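Local coordinates for endoglucanase, glycoside hydrolase family 5 protein (Cytophaga hutchinsonii, PDB 5IHS) that probably cleaves internal beta-1,4-glucosidic bonds of cellulose as an endoglucanase with a TIM-barrel fold, at residues Q235-L238 with A243-V246; N40-Q45 with K276-N281. All coordinates share one frame; numbering follows the deposited sequence. Where two conformers were deposited one is given.

Both contacts lie at the end of the barrel where strands 244-249 and 279-284 begin. Their centres are about 10 Å apart. Contact 1 packs helix 228-239 on the outside of the first of these strands. Contact 2 sets strand 41-44 of the small hairpin 35-38/41-44 against the run into the second. The strands are neighbours: Val246 N lies 2.9 Å from Ser278 O, and Val246 O lies 3.0 Å from Cys280 N, both probable hydrogen bonds. Asn40 ND2 also bonds to Leu238 O, joining the hairpin to the helix. In this fold catalysis takes place at the C-terminal ends of the strands, so both contacts lie at the opposite end, probably away from the catalytic site.

Contact 1. Residues Q235-L238 with A243-V246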
ATOM      1  N   GLN A 235      -0.833   4.553  18.029  1.00  8.39           N
ATOM      2  CA  GLN A 235      -0.546   3.775  19.236  1.00  8.77           C
ATOM      3  C   GLN A 235      -1.827   3.389  19.968  1.00  8.84           C
ATOM      4  O   GLN A 235      -1.955   2.263  20.464  1.00  9.61           O
ATOM      5  CB  GLN A 235       0.385   4.566  20.159  1.00 10.49           C
ATOM      6  CG  GLN A 235       0.743   3.833  21.443  1.00 12.34           C
ATOM      7  CD  GLN A 235       1.571   2.578  21.176  1.00 13.49           C
ATOM      8  OE1 GLN A 235       2.699   2.661  20.677  1.00 15.83           O
ATOM      9  NE2 GLN A 235       1.008   1.408  21.480  1.00 14.22           N
ATOM     10  N   LYS A 236      -2.789   4.313  20.039  1.00  8.71           N
ATOM     11  CA  LYS A 236      -4.057   4.006  20.692  1.00  9.39           C
ATOM     12  C   LYS A 236      -4.802   2.889  19.968  1.00  8.99           C
ATOM     13  O   LYS A 236      -5.433   2.043  20.604  1.00 10.17           O
ATOM     14  CB  LYS A 236      -4.904   5.277  20.813  1.00 10.90           C
ATOM     15  CG  LYS A 236      -4.340   6.274  21.823  1.00 15.70           C
ATOM     16  CD  LYS A 236      -5.107   7.584  21.864  1.00 20.40           C
ATOM     17  CE  LYS A 236      -4.385   8.607  22.739  1.00 23.49           C
ATOM     18  NZ  LYS A 236      -5.182   9.839  22.995  1.00 25.58           N
ATOM     19  N   ALA A 237      -4.739   2.859  18.638  1.00  8.06           N
ATOM     20  CA  ALA A 237      -5.352   1.756  17.903  1.00  8.22           C
ATOM     21  C   ALA A 237      -4.648   0.431  18.195  1.00  8.10           C
ATOM     22  O   ALA A 237      -5.304  -0.606  18.349  1.00  9.13           O
ATOM     23  CB  ALA A 237      -5.346   2.057  16.404  1.00  8.67           C
ATOM     24  N   LEU A 238      -3.312   0.441  18.267  1.00  8.39           N
ATOM     25  CA  LEU A 238      -2.583  -0.770  18.630  1.00  8.66           C
ATOM     26  C   LEU A 238      -2.975  -1.240  20.024  1.00  9.55           C
ATOM     27  O   LEU A 238      -3.124  -2.450  20.266  1.00 10.31           O
ATOM     28  CB  LEU A 238      -1.080  -0.504  18.547  1.00  9.37           C
ATOM     29  CG  LEU A 238      -0.534  -0.129  17.170  1.00  9.51           C
ATOM     30  CD1 LEU A 238       0.938   0.237  17.285  1.00 10.92           C
ATOM     31  CD2 LEU A 238      -0.725  -1.250  16.174  1.00  9.98           C
ATOM     32  N   ALA A 243      -4.196  -4.417  13.841  1.00  8.24           N
ATOM     33  CA  ALA A 243      -2.954  -4.322  13.092  1.00  8.39           C
ATOM     34  C   ALA A 243      -3.094  -3.269  12.003  1.00  7.38           C
ATOM     35  O   ALA A 243      -4.104  -3.224  11.289  1.00  8.32           O
ATOM     36  CB  ALA A 243      -2.609  -5.675  12.453  1.00  9.88           C
ATOM     37  N   LEU A 244      -2.075  -2.430  11.873  1.00  6.79           N
ATOM     38  CA  LEU A 244      -2.048  -1.332  10.918  1.00  6.30           C
ATOM     39  C   LEU A 244      -1.071  -1.640   9.791  1.00  6.51           C
ATOM     40  O   LEU A 244      -0.064  -2.327   9.991  1.00  7.09           O
ATOM     41  CB  LEU A 244      -1.583  -0.051  11.611  1.00  6.95           C
ATOM     42  CG  LEU A 244      -2.374   0.335  12.866  1.00  7.66           C
ATOM     43  CD1 LEU A 244      -1.829   1.612  13.465  1.00  8.41           C
ATOM     44  CD2 LEU A 244      -3.864   0.480  12.556  1.00  8.90           C
ATOM     45  N   PHE A 245      -1.348  -1.080   8.612  1.00  6.66           N
ATOM     46  CA  PHE A 245      -0.451  -1.151   7.459  1.00  6.32           C
ATOM     47  C   PHE A 245      -0.405   0.245   6.844  1.00  5.92           C
ATOM     48  O   PHE A 245      -1.452   0.806   6.496  1.00  6.13           O
ATOM     49  CB  PHE A 245      -0.998  -2.188   6.462  1.00  7.04           C
ATOM     50  CG  PHE A 245      -0.017  -2.670   5.398  1.00  7.49           C
ATOM     51  CD1 PHE A 245       0.759  -1.815   4.627  1.00  7.22           C
ATOM     52  CD2 PHE A 245       0.088  -4.030   5.139  1.00  8.96           C
ATOM     53  CE1 PHE A 245       1.623  -2.300   3.658  1.00  7.73           C
ATOM     54  CE2 PHE A 245       0.955  -4.514   4.164  1.00  9.77           C
ATOM     55  CZ  PHE A 245       1.704  -3.643   3.424  1.00  8.70           C
ATOM     56  N   VAL A 246       0.793   0.821   6.739  1.00  5.81           N
ATOM     57  CA  VAL A 246       0.957   2.117   6.088  1.00  5.78           C
ATOM     58  C   VAL A 246       1.064   1.862   4.586  1.00  6.06           C
ATOM     59  O   VAL A 246       2.156   1.725   4.020  1.00  6.49           O
ATOM     60  CB  VAL A 246       2.141   2.906   6.667  1.00  6.01           C
ATOM     61  CG1 VAL A 246       2.383   4.179   5.862  1.00  6.59           C
ATOM     62  CG2 VAL A 246       1.861   3.261   8.120  1.00  6.65           C
TER
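Leu244 reaches from the barrel wall to Ala237 and Leu238 in a beta-alpha-beta unit of the TIM barrel. The unit runs from strand 215-221 through helix 228-239 to strand 244-249. The contact lies in its second half, where the helix is ending and the next strand starts.

The side chain of Leu244 can be followed outward. CB points toward the helix but has no close partner there; Leu238 CD2, 4.8 Å away, stands just beyond it. CG is the first atom to touch, 4.0 Å from Leu238 CD2. There the chain forks. CD1 runs on, anti to CA (chi2 180°), and passes 4.1 Å from the same Leu238 CD2. CD2 is the other branch, and it turns to the methyl of Ala237.

One methyl of Leu238 thus rests against the fork of Leu244, and the two side chains cross at a slant. The fit is apolar and buried, and no hydrogen bond spans it. Val202 of helix 202-207 touches both Ala237 and Leu244, so that helix also packs against this patch. Tyr217 on strand 215-221 bonds through its backbone to Ala243 and Phe245, on either side of Leu244. The touch on Ala237 is the looser one, with 4.4 Å between Leu244 CD2 and Ala237 CB.

Contact 2. Residues N40-Q45 with K276-N281; sequences NYMVGQ and KISYCN
Tyr41 and Lys276 both place CG anti to the carbonyl carbon, with chi1 at -66° and -57°, and this brings the tyrosine ring and the lysine chain together. Met42 does the reverse. In the conformer given, its CG is anti to the backbone N (chi1 -158°), and its chain bends at the last torsion toward Ser278. These residues join the strand 41-44 of a small antiparallel hairpin to the entry of the eighth strand of the TIM barrel. Lys276 is the C-prime residue of a Schellman motif that ends helix 262-274.

Lys276 passes the Tyr41 ring at a slant. Its CD lies 4.0 Å from Tyr41 CE1, while its CB sits 4.1 Å from the same ring carbon. The touch uses the aliphatic part of the lysine. Thr49 touches both side chains from a nearby loop.

Deeper in, Met42 CE lies 3.5 Å from Ser278 OG. Met42 has two conformers and this approach belongs to one, so it is doubtful as a general feature. The serine hydroxyl has its polar partner in Leu52 N, just before the first barrel strand. Met42 also packs on Ile190 and on Leu35 of the partner strand.

The backbones meet through water. No direct hydrogen bond spans the two segments. Water 1 is a donor toward both Asn40 O and Lys276 O, but other acceptors compete for its protons, so the two bonds need not coexist. Water 2 accepts from Met42 N at 2.9 Å and can donate to Lys276 O at 3.0 Å. It also sits at the edge of the Tyr41 ring, in its plane, with its oxygen 3.5 Å from Tyr41 CD1.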
ATOM      1  N   ASN A  40      -1.460  -7.454  16.797  1.00  9.81           N
ATOM      2  CA  ASN A  40      -0.960  -6.222  16.191  1.00  9.78           C
ATOM      3  C   ASN A  40      -0.014  -6.473  15.022  1.00  9.54           C
ATOM      4  O   ASN A  40       0.537  -5.501  14.492  1.00 11.17           O
ATOM      5  CB  ASN A  40      -0.160  -5.380  17.209  1.00 11.75           C
ATOM      6  CG  ASN A  40      -0.972  -4.886  18.392  1.00 13.44           C
ATOM      7  OD1 ASN A  40      -0.492  -4.955  19.528  1.00 16.55           O
ATOM      8  ND2 ASN A  40      -2.156  -4.356  18.150  1.00 12.74           N
ATOM      9  N   TYR A  41       0.206  -7.728  14.610  1.00  8.99           N
ATOM     10  CA  TYR A  41       1.326  -8.054  13.735  1.00  8.89           C
ATOM     11  C   TYR A  41       0.921  -8.803  12.480  1.00  8.50           C
ATOM     12  O   TYR A  41      -0.017  -9.601  12.467  1.00  9.48           O
ATOM     13  CB  TYR A  41       2.371  -8.880  14.490  1.00  9.26           C
ATOM     14  CG  TYR A  41       2.990  -8.054  15.587  1.00  8.83           C
ATOM     15  CD1 TYR A  41       3.990  -7.144  15.293  1.00  9.74           C
ATOM     16  CD2 TYR A  41       2.532  -8.130  16.895  1.00  8.94           C
ATOM     17  CE1 TYR A  41       4.545  -6.344  16.266  1.00  9.74           C
ATOM     18  CE2 TYR A  41       3.075  -7.331  17.879  1.00  9.35           C
ATOM     19  CZ  TYR A  41       4.088  -6.440  17.561  1.00  9.98           C
ATOM     20  OH  TYR A  41       4.644  -5.638  18.531  1.00 11.22           O
ATOM     21  N   MET A  42       1.681  -8.560  11.424  0.50  8.60           N
ATOM     22  CA  MET A  42       1.633  -9.390  10.234  0.50  8.61           C
ATOM     23  C   MET A  42       2.703 -10.465  10.371  0.50  8.32           C
ATOM     24  O   MET A  42       3.863 -10.160  10.672  0.50  8.94           O
ATOM     25  CB  MET A  42       1.903  -8.541   8.992  0.50  9.91           C
ATOM     26  CG  MET A  42       1.386  -9.150   7.711  0.50  9.70           C
ATOM     27  SD  MET A  42       1.444  -8.005   6.316  0.50  9.72           S
ATOM     28  CE  MET A  42       3.207  -7.818   6.133  0.50 10.30           C
ATOM     29  N   VAL A  43       2.306 -11.717  10.146  1.00  8.50           N
ATOM     30  CA  VAL A  43       3.168 -12.876  10.334  1.00  9.18           C
ATOM     31  C   VAL A  43       3.163 -13.702   9.056  1.00  9.49           C
ATOM     32  O   VAL A  43       2.286 -13.558   8.197  1.00 10.01           O
ATOM     33  CB  VAL A  43       2.744 -13.721  11.554  1.00 10.21           C
ATOM     34  CG1 VAL A  43       2.872 -12.886  12.831  1.00 11.03           C
ATOM     35  CG2 VAL A  43       1.330 -14.244  11.391  1.00 11.54           C
ATOM     36  N   GLY A  44       4.191 -14.542   8.918  1.00  9.82           N
ATOM     37  CA  GLY A  44       4.334 -15.420   7.781  1.00 10.21           C
ATOM     38  C   GLY A  44       4.171 -16.887   8.174  1.00 10.45           C
ATOM     39  O   GLY A  44       4.201 -17.260   9.345  1.00 12.02           O
ATOM     40  N   GLN A  45       4.029 -17.732   7.149  1.00 11.02           N
ATOM     41  CA  GLN A  45       3.635 -19.120   7.394  1.00 12.98           C
ATOM     42  C   GLN A  45       4.718 -19.938   8.084  1.00 12.52           C
ATOM     43  O   GLN A  45       4.407 -21.007   8.619  1.00 13.93           O
ATOM     44  CB  GLN A  45       3.193 -19.813   6.107  1.00 15.17           C
ATOM     45  CG  GLN A  45       4.311 -20.224   5.185  1.00 15.90           C
ATOM     46  CD  GLN A  45       3.797 -20.871   3.907  1.00 14.64           C
ATOM     47  OE1 GLN A  45       3.455 -20.177   2.962  1.00 12.97           O
ATOM     48  NE2 GLN A  45       3.768 -22.204   3.867  1.00 16.54           N
ATOM     49  N   LYS A 276       6.908  -2.881  13.899  1.00  7.81           N
ATOM     50  CA  LYS A 276       6.924  -3.787  12.755  1.00  8.26           C
ATOM     51  C   LYS A 276       5.751  -3.523  11.804  1.00  7.86           C
ATOM     52  O   LYS A 276       5.125  -4.454  11.283  1.00  8.87           O
ATOM     53  CB  LYS A 276       6.979  -5.250  13.209  1.00  9.51           C
ATOM     54  CG  LYS A 276       8.174  -5.530  14.104  1.00 12.54           C
ATOM     55  CD  LYS A 276       8.169  -6.942  14.633  1.00 16.21           C
ATOM     56  CE  LYS A 276       9.369  -7.236  15.537  1.00 19.92           C
ATOM     57  NZ  LYS A 276       9.844  -6.104  16.368  1.00 21.88           N
ATOM     58  N   ILE A 277       5.495  -2.244  11.535  1.00  7.12           N
ATOM     59  CA  ILE A 277       4.427  -1.817  10.631  1.00  6.85           C
ATOM     60  C   ILE A 277       5.001  -1.640   9.229  1.00  6.48           C
ATOM     61  O   ILE A 277       5.985  -0.916   9.028  1.00  7.27           O
ATOM     62  CB  ILE A 277       3.771  -0.515  11.128  1.00  7.29           C
ATOM     63  CG1 ILE A 277       3.120  -0.748  12.495  1.00  8.71           C
ATOM     64  CG2 ILE A 277       2.747  -0.019  10.109  1.00  7.40           C
ATOM     65  CD1 ILE A 277       2.609   0.530  13.177  1.00  9.16           C
ATOM     66  N   SER A 278       4.381  -2.303   8.253  1.00  6.15           N
ATOM     67  CA  SER A 278       4.825  -2.214   6.872  1.00  6.09           C
ATOM     68  C   SER A 278       4.497  -0.841   6.286  1.00  6.11           C
ATOM     69  O   SER A 278       3.520  -0.190   6.680  1.00  6.27           O
ATOM     70  CB  SER A 278       4.123  -3.292   6.048  1.00  6.40           C
ATOM     71  OG  SER A 278       4.513  -4.610   6.423  1.00  7.06           O
ATOM     72  N   TYR A 279       5.303  -0.421   5.303  1.00  6.12           N
ATOM     73  CA  TYR A 279       5.137   0.917   4.744  1.00  5.94           C
ATOM     74  C   TYR A 279       5.521   1.015   3.270  1.00  6.13           C
ATOM     75  O   TYR A 279       6.478   0.385   2.817  1.00  7.13           O
ATOM     76  CB  TYR A 279       5.867   1.966   5.592  1.00  6.62           C
ATOM     77  CG  TYR A 279       7.353   1.827   5.886  1.00  6.84           C
ATOM     78  CD1 TYR A 279       8.315   2.210   4.953  1.00  7.28           C
ATOM     79  CD2 TYR A 279       7.798   1.442   7.143  1.00  8.05           C
ATOM     80  CE1 TYR A 279       9.659   2.195   5.249  1.00  7.86           C
ATOM     81  CE2 TYR A 279       9.156   1.430   7.455  1.00  8.26           C
ATOM     82  CZ  TYR A 279      10.080   1.821   6.507  1.00  8.17           C
ATOM     83  OH  TYR A 279      11.424   1.808   6.851  1.00  8.83           O
ATOM     84  N   CYS A 280       4.731   1.783   2.506  0.72  5.91           N
ATOM     85  CA  CYS A 280       4.989   2.049   1.089  0.72  5.90           C
ATOM     86  C   CYS A 280       4.924   3.545   0.820  0.72  5.88           C
ATOM     87  O   CYS A 280       3.961   4.203   1.225  0.72  5.92           O
ATOM     88  CB  CYS A 280       3.944   1.401   0.172  0.72  7.89           C
ATOM     89  SG  CYS A 280       3.950  -0.378   0.136  0.72 10.64           S
ATOM     90  N   ASN A 281       5.916   4.066   0.105  1.00  5.85           N
ATOM     91  CA  ASN A 281       6.016   5.498  -0.171  1.00  5.66           C
ATOM     92  C   ASN A 281       5.283   5.906  -1.444  1.00  5.62           C
ATOM     93  O   ASN A 281       5.341   5.222  -2.472  1.00  6.22           O
ATOM     94  CB  ASN A 281       7.484   5.897  -0.308  1.00  6.15           C
ATOM     95  CG  ASN A 281       7.663   7.352  -0.706  1.00  6.26           C
ATOM     96  OD1 ASN A 281       8.117   7.649  -1.810  1.00  6.92           O
ATOM     97  ND2 ASN A 281       7.342   8.260   0.207  1.00  6.64           N
TER
HETATM   98  O   HOH W   1       2.025  -4.722  11.914  1.00 22.11           O
HETATM   99  O   HOH W   2       4.268  -7.264  11.786  1.00  8.63           O